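Local coordinates for thioredoxin (TrxA-1) (Sulfolobus solfataricus, PDB 3TCO), which probably reduces protein disulfides, exchanging electrons through a redox-active pair of cysteines, as thioredoxins generally do, at residues A[28-33]-A[59-64]. Residues are numbered along the deposited sequence; the frame is centred on the assembly and turned at random.
Sequences CWAEWC and LNVDEN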
ATOM      1  N   CYS A  28       1.009  -3.588  -3.105  1.00 14.13           N
ATOM      2  CA  CYS A  28       0.585  -4.658  -4.006  1.00 14.26           C
ATOM      3  C   CYS A  28       1.762  -5.638  -4.056  1.00 15.97           C
ATOM      4  O   CYS A  28       2.868  -5.287  -4.484  1.00 15.34           O
ATOM      5  CB  CYS A  28       0.272  -4.061  -5.375  1.00 14.20           C
ATOM      6  SG  CYS A  28      -1.076  -2.807  -5.306  1.00 17.60           S
ATOM      7  N   TRP A  29       1.525  -6.868  -3.604  1.00 15.37           N
ATOM      8  CA  TRP A  29       2.591  -7.862  -3.513  1.00 15.55           C
ATOM      9  C   TRP A  29       2.160  -9.281  -3.876  1.00 15.81           C
ATOM     10  O   TRP A  29       1.011  -9.530  -4.220  1.00 15.45           O
ATOM     11  CB  TRP A  29       3.094  -7.903  -2.075  1.00 14.85           C
ATOM     12  CG  TRP A  29       2.023  -8.446  -1.153  1.00 16.57           C
ATOM     13  CD1 TRP A  29       0.846  -7.838  -0.819  1.00 17.75           C
ATOM     14  CD2 TRP A  29       1.995  -9.739  -0.531  1.00 18.26           C
ATOM     15  NE1 TRP A  29       0.083  -8.673  -0.035  1.00 19.36           N
ATOM     16  CE2 TRP A  29       0.762  -9.846   0.158  1.00 19.71           C
ATOM     17  CE3 TRP A  29       2.887 -10.819  -0.493  1.00 19.67           C
ATOM     18  CZ2 TRP A  29       0.398 -10.990   0.880  1.00 19.60           C
ATOM     19  CZ3 TRP A  29       2.527 -11.961   0.225  1.00 20.84           C
ATOM     20  CH2 TRP A  29       1.289 -12.035   0.903  1.00 22.64           C
ATOM     21  N   ALA A  30       3.113 -10.200  -3.745  1.00 17.27           N
ATOM     22  CA  ALA A  30       2.917 -11.629  -3.994  1.00 18.64           C
ATOM     23  C   ALA A  30       4.079 -12.345  -3.308  1.00 19.20           C
ATOM     24  O   ALA A  30       5.195 -11.825  -3.273  1.00 17.98           O
ATOM     25  CB  ALA A  30       2.910 -11.926  -5.491  1.00 19.44           C
ATOM     26  N   GLU A  31       3.825 -13.529  -2.760  1.00 19.72           N
ATOM     27  CA  GLU A  31       4.869 -14.272  -2.053  1.00 22.12           C
ATOM     28  C   GLU A  31       6.073 -14.708  -2.906  1.00 21.06           C
ATOM     29  O   GLU A  31       7.182 -14.863  -2.391  1.00 20.74           O
ATOM     30  CB  GLU A  31       4.262 -15.506  -1.374  1.00 24.85           C
ATOM     31  CG  GLU A  31       5.003 -15.914  -0.110  1.00 31.41           C
ATOM     32  CD  GLU A  31       4.551 -17.253   0.437  1.00 34.48           C
ATOM     33  OE1 GLU A  31       3.337 -17.552   0.368  1.00 36.59           O
ATOM     34  OE2 GLU A  31       5.409 -18.006   0.951  1.00 38.37           O
ATOM     35  N   TRP A  32       5.860 -14.893  -4.205  1.00 18.82           N
ATOM     36  CA  TRP A  32       6.930 -15.340  -5.097  1.00 18.96           C
ATOM     37  C   TRP A  32       7.850 -14.222  -5.573  1.00 19.15           C
ATOM     38  O   TRP A  32       8.811 -14.466  -6.311  1.00 16.34           O
ATOM     39  CB  TRP A  32       6.325 -16.014  -6.329  1.00 15.59           C
ATOM     40  CG  TRP A  32       5.183 -15.231  -6.929  1.00 15.83           C
ATOM     41  CD1 TRP A  32       3.852 -15.505  -6.806  1.00 14.93           C
ATOM     42  CD2 TRP A  32       5.278 -14.096  -7.805  1.00 17.29           C
ATOM     43  NE1 TRP A  32       3.113 -14.629  -7.560  1.00 16.11           N
ATOM     44  CE2 TRP A  32       3.959 -13.751  -8.184  1.00 16.87           C
ATOM     45  CE3 TRP A  32       6.347 -13.342  -8.309  1.00 15.51           C
ATOM     46  CZ2 TRP A  32       3.678 -12.683  -9.050  1.00 18.42           C
ATOM     47  CZ3 TRP A  32       6.071 -12.280  -9.172  1.00 18.36           C
ATOM     48  CH2 TRP A  32       4.742 -11.962  -9.533  1.00 16.95           C
ATOM     49  N   CYS A  33       7.543 -13.001  -5.158  1.00 17.74           N
ATOM     50  CA  CYS A  33       8.286 -11.828  -5.577  1.00 17.48           C
ATOM     51  C   CYS A  33       9.401 -11.461  -4.599  1.00 18.74           C
ATOM     52  O   CYS A  33       9.145 -11.063  -3.461  1.00 18.20           O
ATOM     53  CB  CYS A  33       7.278 -10.689  -5.790  1.00 19.11           C
ATOM     54  SG  CYS A  33       7.874  -8.969  -5.767  1.00 20.82           S
ATOM     55  N   LEU A  59      -2.393  -5.590  -0.775  1.00 14.83           N
ATOM     56  CA  LEU A  59      -3.243  -6.250  -1.754  1.00 14.70           C
ATOM     57  C   LEU A  59      -2.400  -7.331  -2.428  1.00 14.12           C
ATOM     58  O   LEU A  59      -1.431  -7.026  -3.124  1.00 14.74           O
ATOM     59  CB  LEU A  59      -3.723  -5.249  -2.806  1.00 14.17           C
ATOM     60  CG  LEU A  59      -4.729  -5.726  -3.865  1.00 15.56           C
ATOM     61  CD1 LEU A  59      -6.178  -5.539  -3.388  1.00 16.13           C
ATOM     62  CD2 LEU A  59      -4.495  -4.913  -5.133  1.00 14.72           C
ATOM     63  N   ASN A  60      -2.730  -8.588  -2.181  1.00 14.39           N
ATOM     64  CA  ASN A  60      -1.993  -9.653  -2.840  1.00 15.52           C
ATOM     65  C   ASN A  60      -2.549  -9.673  -4.264  1.00 15.43           C
ATOM     66  O   ASN A  60      -3.746  -9.890  -4.471  1.00 14.98           O
ATOM     67  CB  ASN A  60      -2.222 -10.983  -2.146  1.00 17.69           C
ATOM     68  CG  ASN A  60      -1.478 -12.103  -2.818  1.00 17.43           C
ATOM     69  OD1 ASN A  60      -1.739 -12.411  -3.980  1.00 18.92           O
ATOM     70  ND2 ASN A  60      -0.536 -12.712  -2.099  1.00 16.09           N
ATOM     71  N   VAL A  61      -1.689  -9.417  -5.243  1.00 16.31           N
ATOM     72  CA  VAL A  61      -2.143  -9.350  -6.623  1.00 17.57           C
ATOM     73  C   VAL A  61      -2.704 -10.638  -7.208  1.00 17.67           C
ATOM     74  O   VAL A  61      -3.573 -10.576  -8.060  1.00 17.97           O
ATOM     75  CB  VAL A  61      -1.041  -8.797  -7.582  1.00 16.33           C
ATOM     76  CG1 VAL A  61      -0.664  -7.363  -7.174  1.00 15.67           C
ATOM     77  CG2 VAL A  61       0.183  -9.691  -7.576  1.00 15.44           C
ATOM     78  N   ASP A  62      -2.242 -11.802  -6.759  1.00 18.38           N
ATOM     79  CA  ASP A  62      -2.789 -13.037  -7.330  1.00 19.67           C
ATOM     80  C   ASP A  62      -4.213 -13.325  -6.877  1.00 19.94           C
ATOM     81  O   ASP A  62      -4.940 -14.045  -7.559  1.00 19.89           O
ATOM     82  CB  ASP A  62      -1.891 -14.235  -7.032  1.00 20.92           C
ATOM     83  CG  ASP A  62      -0.569 -14.141  -7.741  1.00 21.04           C
ATOM     84  OD1 ASP A  62      -0.539 -13.524  -8.830  1.00 21.49           O
ATOM     85  OD2 ASP A  62       0.430 -14.682  -7.217  1.00 25.87           O
ATOM     86  N   GLU A  63      -4.620 -12.774  -5.739  1.00 20.68           N
ATOM     87  CA  GLU A  63      -5.998 -12.976  -5.277  1.00 22.83           C
ATOM     88  C   GLU A  63      -6.896 -11.776  -5.573  1.00 22.54           C
ATOM     89  O   GLU A  63      -8.091 -11.809  -5.276  1.00 23.66           O
ATOM     90  CB  GLU A  63      -6.044 -13.270  -3.774  1.00 26.62           C
ATOM     91  CG  GLU A  63      -4.717 -13.200  -3.068  1.00 33.54           C
ATOM     92  CD  GLU A  63      -4.787 -13.762  -1.658  1.00 35.95           C
ATOM     93  OE1 GLU A  63      -5.320 -14.882  -1.490  1.00 38.66           O
ATOM     94  OE2 GLU A  63      -4.297 -13.093  -0.723  1.00 37.39           O
ATOM     95  N   ASN A  64      -6.331 -10.730  -6.168  1.00 21.16           N
ATOM     96  CA  ASN A  64      -7.078  -9.513  -6.489  1.00 22.40           C
ATOM     97  C   ASN A  64      -6.713  -9.013  -7.881  1.00 22.97           C
ATOM     98  O   ASN A  64      -6.372  -7.845  -8.061  1.00 18.85           O
ATOM     99  CB  ASN A  64      -6.758  -8.420  -5.459  1.00 22.38           C
ATOM    100  CG  ASN A  64      -7.208  -8.791  -4.064  1.00 26.10           C
ATOM    101  OD1 ASN A  64      -8.403  -8.793  -3.770  1.00 27.44           O
ATOM    102  ND2 ASN A  64      -6.254  -9.132  -3.201  1.00 24.61           N
TER
HETATM  103  O   HOH W   1       1.284 -14.755  -2.765  1.00 19.39           O
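W29 meets N60 where the parallel strands 23-29 and 55-60 lie side by side. CG of W29 stands between its own backbone N and carbonyl carbon (chi1 67°), which lays the indole against the neighbouring strand; its broad face suits both a CH and an amide nitrogen. CA of N60 sits 4.0 Å from the centroid of the five-membered ring of W29, a CH-pi contact. The N60 amide plane is turned 74° from the indole, and its ND2 end comes over the ring near the rim, 3.6 Å from CZ2 of W29. Asparagine suits this place because its amide works at both ends: ND2 donates to a water that accepts from E31 N as well, while OD1 takes a weak bond from D62 N. An alanine in place of W29 would probably leave CA and ND2 of N60 without their aromatic cover and the amide freer to turn. The strands are joined by W29 N donating to L59 O (3.0 Å) and V61 N to W29 O (2.9 Å). On the other sheet face, buried and apolar, C28 SG packs on L59 CD2 at 4.0 Å. Past the paired residues, acidic D62 offers OD2, through its syn lone pair, to W32 NE1 (2.7 Å) in the ring plane, while CB of A30 lies over one face of the W32 indole, near its rim. The arrangement belongs to the beta-alpha-beta unit of the thioredoxin fold, whose first strand leads into the CxxC site, where C33 is disulfide-bonded to C36 at a helix start.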